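Local coordinates for spindle assembly abnormal protein 6 homolog (PDB 5AL7), which serves as the central scaffold of the centriole, its homodimers assembling into the cartwheel that sets ninefold symmetry, at residues A[17-22]-A[56-61]. The protein carries 1 engineered substitution. Numbering follows the deposited sequence.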
loop_
_atom_site.group_PDB
_atom_site.type_symbol
_atom_site.label_atom_id
_atom_site.label_comp_id
_atom_site.label_asym_id
_atom_site.label_seq_id
_atom_site.Cartn_x
_atom_site.Cartn_y
_atom_site.Cartn_z
ATOM N N MET A 17 4.822 -15.267 -7.369
ATOM C CA MET A 17 5.954 -14.880 -8.198
ATOM C C MET A 17 6.999 -14.154 -7.349
ATOM O O MET A 17 7.265 -12.972 -7.550
ATOM C CB MET A 17 5.485 -14.022 -9.372
ATOM C CG MET A 17 4.520 -14.757 -10.301
ATOM S SD MET A 17 5.238 -16.166 -11.188
ATOM C CE MET A 17 6.167 -15.304 -12.455
ATOM N N ASP A 18 7.542 -14.865 -6.362
ATOM C CA ASP A 18 8.557 -14.328 -5.463
ATOM C C ASP A 18 9.954 -14.762 -5.911
ATOM O O ASP A 18 10.621 -15.547 -5.228
ATOM C CB ASP A 18 8.289 -14.787 -4.027
ATOM C CG ASP A 18 8.977 -13.906 -2.986
ATOM O OD1 ASP A 18 9.707 -12.967 -3.390
ATOM O OD2 ASP A 18 8.786 -14.156 -1.765
ATOM N N TYR A 19 10.377 -14.283 -7.079
ATOM C CA TYR A 19 11.659 -14.692 -7.639
ATOM C C TYR A 19 12.588 -13.504 -7.839
ATOM O O TYR A 19 13.549 -13.579 -8.617
ATOM C CB TYR A 19 11.465 -15.435 -8.964
ATOM C CG TYR A 19 10.661 -16.698 -8.815
ATOM C CD1 TYR A 19 11.227 -17.842 -8.272
ATOM C CD2 TYR A 19 9.325 -16.746 -9.219
ATOM C CE1 TYR A 19 10.489 -19.006 -8.125
ATOM C CE2 TYR A 19 8.579 -17.902 -9.078
ATOM C CZ TYR A 19 9.168 -19.029 -8.532
ATOM O OH TYR A 19 8.434 -20.182 -8.388
ATOM N N GLY A 20 12.291 -12.404 -7.157
ATOM C CA GLY A 20 13.177 -11.260 -7.162
ATOM C C GLY A 20 13.459 -10.732 -8.547
ATOM O O GLY A 20 12.552 -10.550 -9.357
ATOM N N LYS A 21 14.734 -10.492 -8.817
ATOM C CA LYS A 21 15.158 -9.880 -10.059
ATOM C C LYS A 21 14.853 -10.750 -11.284
ATOM O O LYS A 21 14.932 -10.273 -12.416
ATOM C CB LYS A 21 16.649 -9.570 -9.999
ATOM C CG LYS A 21 17.048 -8.431 -9.077
ATOM C CD LYS A 21 18.584 -8.362 -9.025
ATOM C CE LYS A 21 19.110 -7.313 -8.057
ATOM N NZ LYS A 21 18.910 -5.925 -8.566
ATOM N N SER A 22 14.519 -12.020 -11.064
ATOM C CA SER A 22 14.151 -12.922 -12.164
ATOM C C SER A 22 12.724 -12.707 -12.671
ATOM O O SER A 22 12.331 -13.274 -13.687
ATOM C CB SER A 22 14.325 -14.380 -11.752
ATOM O OG SER A 22 15.683 -14.765 -11.833
ATOM N N ASP A 56 12.592 -15.536 -15.630
ATOM C CA ASP A 56 13.608 -15.537 -16.680
ATOM C C ASP A 56 14.356 -16.877 -16.830
ATOM O O ASP A 56 14.733 -17.272 -17.943
ATOM C CB ASP A 56 14.599 -14.383 -16.438
ATOM C CG ASP A 56 15.615 -14.673 -15.335
ATOM O OD1 ASP A 56 15.337 -15.487 -14.435
ATOM O OD2 ASP A 56 16.700 -14.055 -15.363
ATOM N N PHE A 57 14.574 -17.565 -15.716
ATOM C CA PHE A 57 15.371 -18.785 -15.711
ATOM C C PHE A 57 14.575 -20.084 -15.895
ATOM O O PHE A 57 15.162 -21.151 -16.055
ATOM C CB PHE A 57 16.198 -18.851 -14.423
ATOM C CG PHE A 57 15.388 -18.960 -13.162
ATOM C CD1 PHE A 57 14.964 -20.190 -12.706
ATOM C CD2 PHE A 57 15.088 -17.839 -12.417
ATOM C CE1 PHE A 57 14.245 -20.296 -11.541
ATOM C CE2 PHE A 57 14.372 -17.944 -11.248
ATOM C CZ PHE A 57 13.949 -19.173 -10.812
ATOM N N LYS A 58 13.255 -20.005 -15.807
ATOM C CA LYS A 58 12.409 -21.176 -16.012
ATOM C C LYS A 58 11.099 -20.817 -16.710
ATOM O O LYS A 58 10.651 -19.678 -16.664
ATOM C CB LYS A 58 12.131 -21.867 -14.677
ATOM C CG LYS A 58 11.329 -21.044 -13.683
ATOM C CD LYS A 58 11.025 -21.882 -12.451
ATOM C CE LYS A 58 10.322 -21.085 -11.362
ATOM N NZ LYS A 58 10.004 -21.933 -10.170
ATOM N N GLU A 59 10.505 -21.785 -17.392
ATOM C CA GLU A 59 9.218 -21.560 -18.044
ATOM C C GLU A 59 8.134 -21.462 -16.994
ATOM O O GLU A 59 7.672 -22.477 -16.452
ATOM C CB GLU A 59 8.899 -22.672 -19.040
ATOM C CG GLU A 59 9.888 -22.721 -20.175
ATOM C CD GLU A 59 9.654 -23.885 -21.082
ATOM O OE1 GLU A 59 8.970 -24.840 -20.650
ATOM O OE2 GLU A 59 10.199 -23.868 -22.202
ATOM N N LEU A 60 7.782 -20.229 -16.660
ATOM C CA LEU A 60 6.723 -19.982 -15.700
ATOM C C LEU A 60 6.053 -18.646 -15.970
ATOM O O LEU A 60 6.688 -17.594 -15.914
ATOM C CB LEU A 60 7.268 -20.027 -14.277
ATOM C CG LEU A 60 6.220 -19.872 -13.178
ATOM C CD1 LEU A 60 5.183 -20.989 -13.232
ATOM C CD2 LEU A 60 6.910 -19.862 -11.840
ATOM N N LEU A 61 4.758 -18.697 -16.240
ATOM C CA LEU A 61 3.999 -17.492 -16.535
ATOM C C LEU A 61 2.871 -17.283 -15.539
ATOM O O LEU A 61 2.136 -18.218 -15.208
ATOM C CB LEU A 61 3.417 -17.563 -17.941
ATOM C CG LEU A 61 2.394 -16.484 -18.295
ATOM C CD1 LEU A 61 3.061 -15.137 -18.541
ATOM C CD2 LEU A 61 1.581 -16.919 -19.480
#
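M17 and L60 pack where the loop leading into strand 23-36 lies against the turn between the antiparallel strands 44-55 and 60-67, in the globular N-terminal head of SAS-6, the domain that links dimers into the cartwheel ring. M17 and L60 run alongside each other but point opposite ways, chi2 of -65° placing M17 SD 4.1 Å from L60 CD2; V55 of strand 44-55 touches both side chains. Y19 meets three residues of 56-61. Y19 CE2 lies 3.8 Å from L60 CD2, and F57 directs its edge toward the tyrosine face in an offset edge-to-face pair, the planes at 79°. The extended K58 chain crosses Y19 at about a right angle, and K58 NZ donates to Y19 OH over 3.0 Å. An alanine at Y19 would probably leave the K58 ammonium without this acceptor and the F57 edge and L60 methyl without their aromatic partner. S22 uses both backbone and side chain: D56 N donates to S22 O (3.0 Å). The S22 side chain also lies at the F57 ring edge, its CB near the ring plane, while its OG donates to D56 OD1 (2.7 Å) from 41° above the carboxylate plane.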